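Local structure of SusD homolog (Bacteroides thetaiotaomicron, 3SGH) at residues T126-K129 against E134-Y137; Q114-A117 against P122-Y125; D138-V143 against S476-G481; G82-S87 against Q106-Y111. The protein probably binds glycans at the cell surface, as a SusD-like outer-membrane lipoprotein with an alpha-alpha superhelix fold. One frame throughout, in Å; residues are numbered along the deposited sequence. Where two conformers were deposited one is given.

Interaction 1 (T126-K129 against E134-Y137)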
loop_
_atom_site.group_PDB
_atom_site.type_symbol
_atom_site.label_atom_id
_atom_site.label_comp_id
_atom_site.label_asym_id
_atom_site.label_seq_id
_atom_site.Cartn_x
_atom_site.Cartn_y
_atom_site.Cartn_z
ATOM N N THR A 126 8.998 1.193 -20.499
ATOM C CA THR A 126 10.070 1.802 -21.304
ATOM C C THR A 126 9.723 1.929 -22.772
ATOM O O THR A 126 10.120 2.899 -23.420
ATOM C CB THR A 126 11.393 1.045 -21.167
ATOM O OG1 THR A 126 11.241 -0.282 -21.655
ATOM C CG2 THR A 126 11.839 0.970 -19.714
ATOM N N GLN A 127 8.943 0.976 -23.271
ATOM C CA GLN A 127 8.649 0.859 -24.700
ATOM C C GLN A 127 7.329 1.505 -25.090
ATOM O O GLN A 127 6.928 1.421 -26.238
ATOM C CB GLN A 127 8.621 -0.615 -25.108
ATOM C CG GLN A 127 9.929 -1.354 -24.846
ATOM C CD GLN A 127 11.107 -0.632 -25.432
ATOM O OE1 GLN A 127 11.280 -0.591 -26.655
ATOM N NE2 GLN A 127 11.944 -0.073 -24.569
HETATM N N MSE A 128 6.637 2.134 -24.142
HETATM C CA MSE A 128 5.399 2.805 -24.483
HETATM C C MSE A 128 5.622 4.066 -25.283
HETATM O O MSE A 128 6.589 4.815 -25.039
HETATM C CB MSE A 128 4.636 3.130 -23.253
HETATM C CG MSE A 128 4.191 1.898 -22.595
HETATM SE SE MSE A 128 3.310 2.428 -21.017
HETATM C CE MSE A 128 1.616 2.950 -21.753
ATOM N N LYS A 129 4.735 4.269 -26.259
ATOM C CA LYS A 129 4.716 5.439 -27.128
ATOM C C LYS A 129 3.313 6.070 -27.162
ATOM O O LYS A 129 2.304 5.363 -27.175
ATOM C CB LYS A 129 5.125 5.049 -28.551
ATOM C CG LYS A 129 6.553 4.526 -28.676
ATOM C CD LYS A 129 6.948 4.225 -30.146
ATOM C CE LYS A 129 8.190 3.311 -30.252
ATOM N NZ LYS A 129 9.142 3.466 -29.071
ATOM N N GLU A 134 -0.249 -1.469 -28.569
ATOM C CA GLU A 134 0.530 -2.686 -28.613
ATOM C C GLU A 134 1.944 -2.455 -28.111
ATOM O O GLU A 134 2.892 -2.620 -28.856
ATOM C CB GLU A 134 0.509 -3.306 -30.020
ATOM C CG GLU A 134 -0.911 -3.720 -30.404
ATOM C CD GLU A 134 -1.036 -4.442 -31.735
ATOM O OE1 GLU A 134 0.002 -4.691 -32.417
ATOM O OE2 GLU A 134 -2.202 -4.762 -32.087
ATOM N N ALA A 135 2.102 -2.086 -26.844
ATOM C CA ALA A 135 3.442 -1.870 -26.307
ATOM C C ALA A 135 3.995 -3.165 -25.747
ATOM O O ALA A 135 3.319 -3.850 -24.988
ATOM C CB ALA A 135 3.435 -0.812 -25.190
ATOM N N PRO A 136 5.252 -3.472 -26.055
ATOM C CA PRO A 136 5.925 -4.555 -25.345
ATOM C C PRO A 136 6.035 -4.351 -23.846
ATOM O O PRO A 136 6.071 -3.198 -23.329
ATOM C CB PRO A 136 7.328 -4.583 -25.987
ATOM C CG PRO A 136 7.111 -4.038 -27.336
ATOM C CD PRO A 136 6.091 -2.936 -27.138
ATOM N N TYR A 137 6.060 -5.475 -23.140
ATOM C CA TYR A 137 6.183 -5.460 -21.682
ATOM C C TYR A 137 7.653 -5.377 -21.296
ATOM O O TYR A 137 8.487 -5.975 -21.939
ATOM C CB TYR A 137 5.558 -6.715 -21.048
ATOM C CG TYR A 137 4.031 -6.669 -20.913
ATOM C CD1 TYR A 137 3.208 -6.354 -22.009
ATOM C CD2 TYR A 137 3.409 -6.916 -19.686
ATOM C CE1 TYR A 137 1.812 -6.312 -21.876
ATOM C CE2 TYR A 137 2.023 -6.872 -19.564
ATOM C CZ TYR A 137 1.232 -6.579 -20.680
ATOM O OH TYR A 137 -0.144 -6.523 -20.582
HETATM O O HOH W 1 7.928 -1.530 -22.045
#
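Ala135 meets selenomethionine Met128 through its methyl group. The CB of Ala135 points at the 126-129 segment and lies 3.8 Å from Met128 CG, the same residue pair that brings the two backbones nearest, CA to CA 5.4 Å. The contact falls on the root of the selenomethionine: CG lies anti to the carbonyl carbon (chi1 -66°), and the chain runs extended to the selenium by Tyr85, bending only beyond it, at the terminal methyl; it also packs on Tyr81. Two conformers were deposited for Met128, so this detail holds for one of them. The backbone O of Ala135 bonds to Asn467 ND2.

Pro136 comes next. Its ring carbon CD sits 4.0 Å from Gln127 CB, a loose van der Waals touch that involves the root of the glutamine and not its amide. The amide of the conformer given turns back along its own segment, where NE2 donates to Thr126 OG1 at 3.0 Å in an almost straight bond (175°) lying in the amide plane. On its carbonyl side Pro136 is tied to the other segment by one water, which accepts from Gln127 N at 3.0 Å and donates to Pro136 O at 2.8 Å. Tyr137, further on, has its CB directed away from 126-129, and its OH bonds to Glu463.

No direct hydrogen bond joins the two limbs of this loop between helices 100-120 and 140-162. One buried methyl, a proline ring and a single water bridge hold them together, a modest interface that is consistent with the doubled side chains of Gln127 and Met128.

Interaction 2 (Q114-A117 against P122-Y125)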
loop_
_atom_site.group_PDB
_atom_site.type_symbol
_atom_site.label_atom_id
_atom_site.label_comp_id
_atom_site.label_asym_id
_atom_site.label_seq_id
_atom_site.Cartn_x
_atom_site.Cartn_y
_atom_site.Cartn_z
ATOM N N GLN A 114 4.567 1.817 -9.983
ATOM C CA GLN A 114 5.202 0.961 -8.972
ATOM C C GLN A 114 4.141 0.147 -8.240
ATOM O O GLN A 114 4.368 -1.001 -7.916
ATOM C CB GLN A 114 6.094 1.743 -8.010
ATOM C CG GLN A 114 5.465 2.791 -7.117
ATOM C CD GLN A 114 4.727 2.234 -5.897
ATOM O OE1 GLN A 114 5.149 1.249 -5.322
ATOM N NE2 GLN A 114 3.613 2.879 -5.520
ATOM N N LEU A 115 2.966 0.750 -8.032
ATOM C CA LEU A 115 1.825 0.024 -7.523
ATOM C C LEU A 115 1.400 -1.091 -8.473
ATOM O O LEU A 115 1.217 -2.227 -8.048
ATOM C CB LEU A 115 0.646 0.944 -7.239
ATOM C CG LEU A 115 -0.659 0.308 -6.743
ATOM C CD1 LEU A 115 -0.419 -0.591 -5.565
ATOM C CD2 LEU A 115 -1.689 1.426 -6.440
ATOM N N LEU A 116 1.296 -0.792 -9.766
ATOM C CA LEU A 116 0.800 -1.800 -10.702
ATOM C C LEU A 116 1.842 -2.923 -10.836
ATOM O O LEU A 116 1.494 -4.107 -10.907
ATOM C CB LEU A 116 0.432 -1.151 -12.047
ATOM C CG LEU A 116 -0.258 -2.080 -13.058
ATOM C CD1 LEU A 116 -1.527 -2.740 -12.439
ATOM C CD2 LEU A 116 -0.572 -1.342 -14.415
ATOM N N ALA A 117 3.129 -2.572 -10.857
ATOM C CA ALA A 117 4.208 -3.585 -10.900
ATOM C C ALA A 117 4.183 -4.474 -9.655
ATOM O O ALA A 117 4.412 -5.690 -9.766
ATOM C CB ALA A 117 5.612 -2.942 -11.042
ATOM N N PRO A 122 5.409 -7.870 -14.583
ATOM C CA PRO A 122 5.721 -7.138 -15.815
ATOM C C PRO A 122 4.599 -6.173 -16.233
ATOM O O PRO A 122 3.427 -6.502 -16.144
ATOM C CB PRO A 122 5.858 -8.253 -16.861
ATOM C CG PRO A 122 6.274 -9.426 -16.129
ATOM C CD PRO A 122 5.566 -9.325 -14.769
ATOM N N ILE A 123 4.994 -5.004 -16.718
ATOM C CA ILE A 123 4.078 -4.066 -17.341
ATOM C C ILE A 123 4.806 -3.410 -18.497
ATOM O O ILE A 123 6.015 -3.312 -18.481
ATOM C CB ILE A 123 3.652 -2.960 -16.347
ATOM C CG1 ILE A 123 4.868 -2.201 -15.798
ATOM C CG2 ILE A 123 2.720 -3.504 -15.196
ATOM C CD1 ILE A 123 4.526 -0.934 -14.983
ATOM N N PRO A 124 4.071 -2.846 -19.461
ATOM C CA PRO A 124 4.726 -1.947 -20.411
ATOM C C PRO A 124 5.131 -0.649 -19.718
ATOM O O PRO A 124 4.363 -0.117 -18.885
ATOM C CB PRO A 124 3.640 -1.677 -21.474
ATOM C CG PRO A 124 2.489 -2.535 -21.141
ATOM C CD PRO A 124 2.630 -2.977 -19.705
ATOM N N TYR A 125 6.308 -0.141 -20.043
ATOM C CA TYR A 125 6.795 1.080 -19.428
ATOM C C TYR A 125 7.808 1.757 -20.366
ATOM O O TYR A 125 7.445 2.740 -21.030
ATOM C CB TYR A 125 7.319 0.808 -17.998
ATOM C CG TYR A 125 7.703 2.061 -17.230
ATOM C CD1 TYR A 125 6.777 2.731 -16.446
ATOM C CD2 TYR A 125 8.988 2.588 -17.330
ATOM C CE1 TYR A 125 7.106 3.899 -15.759
ATOM C CE2 TYR A 125 9.325 3.787 -16.637
ATOM C CZ TYR A 125 8.358 4.422 -15.867
ATOM O OH TYR A 125 8.650 5.580 -15.207
#
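Ile123 reaches from the returning chain toward the end of helix 100-120 and touches Leu116 there. At CB the side chain splits, the bond from CA already pointing at the helix. The CG2 branch, anti to the carbonyl carbon, makes the main contact: it lies 3.9 Å from Leu116 CG and 4.0 Å from Leu116 CD2, so a single methyl presses against the fork of the leucine, the two side chains crossing obliquely. The same CG2 comes within 4.5 Å of Ala117 N, near the helix backbone.

The other branch starts at CG1, which stands between the backbone N and carbonyl carbon (chi1 58°), and continues extended to CD1. This tip passes Ala117 CB at 4.6 Å, a looser approach, and the side chain as a whole also touches Met113 of the same helix and Val143 of helix 140-162. Leu116, Ala117 and Ile123 are all buried, the side chains that touch are apolar, and no hydrogen bond links the segments. The leucine meets Ile123 from its own side with CG anti to the backbone N (chi1 -173°), which presents CG and CD2 to the isoleucine methyl; Trp77 and Tyr81 of helix 75-84 also pack on Leu116.

The CA atoms nearest each other, Ala117 and Pro122, are 6.3 Å apart, and from there the chain runs back antiparallel to the helix it has just left. This is a helix whose outgoing loop folds over its own last turns, its isoleucine plugging the junction with the following helix, 140-162, as befits consecutive antiparallel helices in the TPR-like alpha-alpha superhelix of SusD homologues.

Interaction 3 (D138-V143 against S476-G481)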
loop_
_atom_site.group_PDB
_atom_site.type_symbol
_atom_site.label_atom_id
_atom_site.label_comp_id
_atom_site.label_asym_id
_atom_site.label_seq_id
_atom_site.Cartn_x
_atom_site.Cartn_y
_atom_site.Cartn_z
ATOM N N ASP A 138 7.956 -4.616 -20.241
ATOM C CA ASP A 138 9.259 -4.727 -19.547
ATOM C C ASP A 138 9.184 -5.911 -18.554
ATOM O O ASP A 138 8.155 -6.114 -17.882
ATOM C CB ASP A 138 9.552 -3.484 -18.708
ATOM C CG ASP A 138 9.804 -2.221 -19.543
ATOM O OD1 ASP A 138 10.047 -2.317 -20.745
ATOM O OD2 ASP A 138 9.732 -1.121 -18.948
ATOM N N ASN A 139 10.263 -6.674 -18.412
ATOM C CA ASN A 139 10.294 -7.595 -17.285
ATOM C C ASN A 139 10.459 -6.787 -16.001
ATOM O O ASN A 139 10.670 -5.573 -16.044
ATOM C CB ASN A 139 11.329 -8.700 -17.476
ATOM C CG ASN A 139 12.761 -8.219 -17.426
ATOM O OD1 ASN A 139 13.060 -7.136 -16.974
ATOM N ND2 ASN A 139 13.647 -9.041 -17.904
ATOM N N GLU A 140 10.278 -7.431 -14.858
ATOM C CA GLU A 140 10.219 -6.698 -13.618
ATOM C C GLU A 140 11.553 -6.012 -13.311
ATOM O O GLU A 140 11.569 -4.846 -12.959
ATOM C CB GLU A 140 9.757 -7.597 -12.491
ATOM C CG GLU A 140 8.271 -8.017 -12.644
ATOM C CD GLU A 140 7.921 -9.178 -11.732
ATOM O OE1 GLU A 140 7.676 -8.888 -10.545
ATOM O OE2 GLU A 140 7.904 -10.365 -12.183
ATOM N N GLN A 141 12.685 -6.680 -13.509
ATOM C CA GLN A 141 13.945 -5.964 -13.305
ATOM C C GLN A 141 13.992 -4.664 -14.119
ATOM O O GLN A 141 14.395 -3.605 -13.607
ATOM C CB GLN A 141 15.180 -6.847 -13.593
ATOM C CG GLN A 141 16.449 -6.101 -13.331
ATOM C CD GLN A 141 17.646 -6.817 -13.885
ATOM O OE1 GLN A 141 17.646 -7.235 -15.049
ATOM N NE2 GLN A 141 18.673 -6.964 -13.070
ATOM N N THR A 142 13.557 -4.731 -15.368
ATOM C CA THR A 142 13.708 -3.600 -16.272
ATOM C C THR A 142 12.827 -2.459 -15.846
ATOM O O THR A 142 13.268 -1.310 -15.817
ATOM C CB THR A 142 13.389 -4.032 -17.739
ATOM O OG1 THR A 142 14.412 -4.961 -18.165
ATOM C CG2 THR A 142 13.374 -2.841 -18.672
ATOM N N VAL A 143 11.576 -2.762 -15.502
ATOM C CA VAL A 143 10.655 -1.676 -15.094
ATOM C C VAL A 143 11.064 -1.074 -13.751
ATOM O O VAL A 143 11.029 0.122 -13.606
ATOM C CB VAL A 143 9.146 -2.058 -15.132
ATOM C CG1 VAL A 143 8.772 -3.150 -14.127
ATOM C CG2 VAL A 143 8.313 -0.821 -14.940
ATOM N N SER A 476 6.198 -15.397 -20.098
ATOM C CA SER A 476 7.477 -16.070 -19.917
ATOM C C SER A 476 8.438 -15.271 -19.044
ATOM O O SER A 476 9.450 -15.819 -18.571
ATOM C CB SER A 476 8.143 -16.415 -21.260
ATOM O OG SER A 476 8.661 -15.261 -21.873
HETATM N N MSE A 477 8.151 -13.985 -18.826
HETATM C CA MSE A 477 8.933 -13.176 -17.911
HETATM C C MSE A 477 8.653 -13.460 -16.424
HETATM O O MSE A 477 9.439 -13.071 -15.565
HETATM C CB MSE A 477 8.731 -11.667 -18.208
HETATM C CG MSE A 477 9.044 -11.287 -19.617
HETATM SE SE MSE A 477 8.539 -9.485 -19.942
HETATM C CE MSE A 477 8.749 -9.495 -21.859
ATOM N N LEU A 478 7.519 -14.100 -16.116
ATOM C CA LEU A 478 7.116 -14.387 -14.756
ATOM C C LEU A 478 8.004 -15.468 -14.197
ATOM O O LEU A 478 8.460 -16.338 -14.927
ATOM C CB LEU A 478 5.643 -14.842 -14.677
ATOM C CG LEU A 478 4.582 -13.769 -14.988
ATOM C CD1 LEU A 478 3.136 -14.308 -15.139
ATOM C CD2 LEU A 478 4.642 -12.670 -13.917
ATOM N N SER A 479 8.161 -15.446 -12.892
ATOM C CA SER A 479 9.048 -16.344 -12.190
ATOM C C SER A 479 8.893 -17.802 -12.601
ATOM O O SER A 479 9.884 -18.471 -12.846
ATOM C CB SER A 479 8.842 -16.221 -10.676
ATOM O OG SER A 479 7.528 -16.511 -10.280
ATOM N N ASN A 480 7.657 -18.299 -12.650
ATOM C CA ASN A 480 7.422 -19.689 -13.069
ATOM C C ASN A 480 6.758 -19.838 -14.430
ATOM O O ASN A 480 6.235 -20.924 -14.763
ATOM C CB ASN A 480 6.581 -20.393 -12.014
ATOM C CG ASN A 480 5.142 -19.858 -11.932
ATOM O OD1 ASN A 480 4.744 -18.943 -12.675
ATOM N ND2 ASN A 480 4.366 -20.438 -11.022
ATOM N N GLY A 481 6.774 -18.779 -15.227
ATOM C CA GLY A 481 6.197 -18.855 -16.577
ATOM C C GLY A 481 4.684 -19.058 -16.703
ATOM O O GLY A 481 4.180 -19.452 -17.757
HETATM O O HOH W 2 9.660 -10.335 -14.579
HETATM O O HOH W 3 7.700 -12.909 -11.477
#
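Asn139 and selenomethionine Met477 carry the van der Waals part of this contact. Selenium SE lies 3.6 Å from Asn139 N and 3.8 Å from Asn139 CB, resting on the root of the asparagine and on the peptide before it. The selenomethionine arrives lengthwise: it is extended beyond CG (chi2 172°, chi3 -169°) and its CB also faces Asn139 CB, at 4.0 Å. A lesser touch brings Leu478 CD2 to the carboxylate of Glu140.

Hydrogen bonding within 138-143 fixes the asparagine. As N-cap of helix 140-162, its OD1 accepts from Thr142 N at 2.9 Å, nearly along the C=O axis, and from Thr142 OG1 at 2.8 Å, this second donor standing 40° out of the carbonyl plane. An alanine here would keep the CB under the selenium but would probably leave the amide of Thr142 without its cap and the threonine hydroxyl without this acceptor.

Water supplies the polar link between the segments. One water accepts from Glu140 N and donates both to Glu140 OE2 and to Met477 O, the last at 2.9 Å; another donates to OE2 at 2.6 Å while accepting from Ser479 N. OE2 thus takes two water bonds, and OE1 is held by Trp490 N. The position of Glu140 in the first turn of a helix would be expected to favour its charged form.

Within the fold, the first turn of helix 140-162 abuts the end of helix 468-477 and the type I turn that follows, Leu478 to Gly481, joining parts of the chain more than 330 residues apart, with Pro122 and Leu489 packing on Glu140 alongside.

Interaction 4 (G82-S87 against Q106-Y111); sequences GYIYPS and QLTRVY
The Tyr85 ring carries Ile84 CG2 on one face, 3.6 Å above its centre, while its hydroxyl meets the edge of the Arg109 guanidinium. Ring and guanidinium planes stand 83° apart. Two nitrogens of Arg109 close on the one oxygen: NE donates to Tyr85 OH at 2.8 Å in a fairly straight bond (162°), and NH2 donates at 3.2 Å with a more bent one. The oxygen is within a few degrees of the guanidinium plane for both, a side-on grip that limits rotation of the group. The arginine gets there by full extension, CG anti to the backbone N and the chain straight to NE.

Below the polar end, Ile84 packs across the arginine at about a right angle, with its CG2 3.7 Å from Arg109 CG; the same methyl thus touches both the tyrosine ring and the arginine stem. Ile84 CD1 reaches the helix backbone at Thr108 O, 3.6 Å away, and approaches Thr108 CG2. A leucine in place of Arg109 would probably leave the Tyr85 hydroxyl without both donors and its ring freer to turn, and would remove the cation-pi partner of Tyr125 and Phe88.

The contact joins the C-terminal end of helix 75-84 to the middle of helix 100-120. Helices 17-24 and 26-29 pack on Ile84 and Thr108 through Met24 and Val27, while helix 140-162 lies against Gln106, Leu107 and Val110.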
loop_
_atom_site.group_PDB
_atom_site.type_symbol
_atom_site.label_atom_id
_atom_site.label_comp_id
_atom_site.label_asym_id
_atom_site.label_seq_id
_atom_site.Cartn_x
_atom_site.Cartn_y
_atom_site.Cartn_z
ATOM N N GLY A 82 -5.716 4.347 -16.678
ATOM C CA GLY A 82 -6.612 5.424 -17.038
ATOM C C GLY A 82 -6.193 6.783 -16.511
ATOM O O GLY A 82 -6.346 7.817 -17.197
ATOM N N TYR A 83 -5.665 6.814 -15.293
ATOM C CA TYR A 83 -5.242 8.091 -14.733
ATOM C C TYR A 83 -3.903 8.577 -15.338
ATOM O O TYR A 83 -3.730 9.767 -15.584
ATOM C CB TYR A 83 -5.134 8.013 -13.200
ATOM C CG TYR A 83 -6.447 7.905 -12.477
ATOM C CD1 TYR A 83 -7.525 8.718 -12.815
ATOM C CD2 TYR A 83 -6.579 7.051 -11.378
ATOM C CE1 TYR A 83 -8.718 8.620 -12.155
ATOM C CE2 TYR A 83 -7.758 6.966 -10.690
ATOM C CZ TYR A 83 -8.831 7.743 -11.071
ATOM O OH TYR A 83 -10.012 7.659 -10.374
ATOM N N ILE A 84 -2.968 7.657 -15.576
ATOM C CA ILE A 84 -1.627 8.040 -15.961
ATOM C C ILE A 84 -1.526 8.361 -17.448
ATOM O O ILE A 84 -0.810 9.290 -17.827
ATOM C CB ILE A 84 -0.598 6.943 -15.577
ATOM C CG1 ILE A 84 -0.583 6.782 -14.032
ATOM C CG2 ILE A 84 0.783 7.266 -16.160
ATOM C CD1 ILE A 84 -0.306 8.120 -13.230
ATOM N N TYR A 85 -2.248 7.609 -18.280
ATOM C CA TYR A 85 -2.138 7.804 -19.744
ATOM C C TYR A 85 -3.489 8.161 -20.333
ATOM O O TYR A 85 -4.491 7.605 -19.878
ATOM C CB TYR A 85 -1.615 6.534 -20.399
ATOM C CG TYR A 85 -0.334 6.007 -19.845
ATOM C CD1 TYR A 85 0.904 6.563 -20.206
ATOM C CD2 TYR A 85 -0.325 4.902 -19.008
ATOM C CE1 TYR A 85 2.089 6.050 -19.695
ATOM C CE2 TYR A 85 0.891 4.382 -18.511
ATOM C CZ TYR A 85 2.065 4.963 -18.863
ATOM O OH TYR A 85 3.228 4.464 -18.332
ATOM N N PRO A 86 -3.532 9.052 -21.359
ATOM C CA PRO A 86 -2.385 9.650 -22.072
ATOM C C PRO A 86 -1.778 10.892 -21.426
ATOM O O PRO A 86 -0.877 11.482 -21.989
ATOM C CB PRO A 86 -2.985 9.987 -23.465
ATOM C CG PRO A 86 -4.403 10.321 -23.173
ATOM C CD PRO A 86 -4.810 9.332 -22.076
ATOM N N SER A 87 -2.246 11.302 -20.260
ATOM C CA SER A 87 -1.782 12.573 -19.709
ATOM C C SER A 87 -0.270 12.639 -19.573
ATOM O O SER A 87 0.282 13.692 -19.812
ATOM C CB SER A 87 -2.448 12.882 -18.376
ATOM O OG SER A 87 -3.843 13.008 -18.579
ATOM N N GLN A 106 6.411 12.698 -14.115
ATOM C CA GLN A 106 7.280 11.538 -13.943
ATOM C C GLN A 106 7.077 10.871 -12.591
ATOM O O GLN A 106 6.946 9.645 -12.501
ATOM C CB GLN A 106 8.736 11.988 -14.039
ATOM C CG GLN A 106 9.202 12.219 -15.432
ATOM C CD GLN A 106 10.714 12.337 -15.500
ATOM O OE1 GLN A 106 11.309 13.162 -14.809
ATOM N NE2 GLN A 106 11.329 11.490 -16.302
ATOM N N LEU A 107 7.088 11.682 -11.552
ATOM C CA LEU A 107 6.863 11.169 -10.179
ATOM C C LEU A 107 5.501 10.453 -10.042
ATOM O O LEU A 107 5.384 9.397 -9.445
ATOM C CB LEU A 107 6.990 12.287 -9.182
ATOM C CG LEU A 107 6.685 11.946 -7.714
ATOM C CD1 LEU A 107 7.659 10.890 -7.165
ATOM C CD2 LEU A 107 6.756 13.282 -6.887
ATOM N N THR A 108 4.481 11.051 -10.604
ATOM C CA THR A 108 3.136 10.538 -10.516
ATOM C C THR A 108 2.968 9.234 -11.312
ATOM O O THR A 108 2.331 8.285 -10.807
ATOM C CB THR A 108 2.094 11.619 -10.892
ATOM O OG1 THR A 108 2.314 12.810 -10.110
ATOM C CG2 THR A 108 0.675 11.110 -10.614
ATOM N N ARG A 109 3.550 9.182 -12.506
ATOM C CA ARG A 109 3.629 7.945 -13.290
ATOM C C ARG A 109 4.353 6.856 -12.543
ATOM O O ARG A 109 3.856 5.767 -12.442
ATOM C CB ARG A 109 4.357 8.207 -14.594
ATOM C CG ARG A 109 4.399 7.039 -15.572
ATOM C CD ARG A 109 5.176 7.421 -16.755
ATOM N NE ARG A 109 5.282 6.328 -17.719
ATOM C CZ ARG A 109 6.276 6.157 -18.574
ATOM N NH1 ARG A 109 7.367 6.936 -18.544
ATOM N NH2 ARG A 109 6.197 5.138 -19.414
ATOM N N VAL A 110 5.536 7.169 -11.995
ATOM C CA VAL A 110 6.251 6.185 -11.209
ATOM C C VAL A 110 5.360 5.719 -10.039
ATOM O O VAL A 110 5.316 4.530 -9.770
ATOM C CB VAL A 110 7.623 6.681 -10.704
ATOM C CG1 VAL A 110 8.178 5.710 -9.580
ATOM C CG2 VAL A 110 8.663 6.883 -11.878
ATOM N N TYR A 111 4.663 6.614 -9.336
ATOM C CA TYR A 111 3.838 6.222 -8.155
ATOM C C TYR A 111 2.788 5.178 -8.567
ATOM O O TYR A 111 2.605 4.121 -7.921
ATOM C CB TYR A 111 3.133 7.420 -7.465
ATOM C CG TYR A 111 2.658 6.998 -6.095
ATOM C CD1 TYR A 111 1.383 6.414 -5.893
ATOM C CD2 TYR A 111 3.509 7.102 -5.006
ATOM C CE1 TYR A 111 1.005 5.978 -4.613
ATOM C CE2 TYR A 111 3.130 6.685 -3.749
ATOM C CZ TYR A 111 1.882 6.133 -3.560
ATOM O OH TYR A 111 1.553 5.683 -2.297
#

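Seven of the eight segments lie between residues 82 and 143, around helix 100-120, which interactions 2 and 4 share, their centres 11 Å apart; only 476-481 comes from far along the chain. Interaction 4 reaches the loop through Arg109 NH2, 3.1 Å from Tyr125 O, and, in the given conformer, through Met128 SE, 3.4 Å from Tyr85 OH. Interactions 1 and 2 interlock where Pro124 CB lies 3.8 Å from Ala135 CB. The backbone pair Ile123 O and Asp138 N, 2.9 Å apart, connects interactions 2 and 3, whose centres are 10 Å apart. Interactions 3 and 4, centres 21 Å apart, do not touch. No ligand site is identified among these contacts.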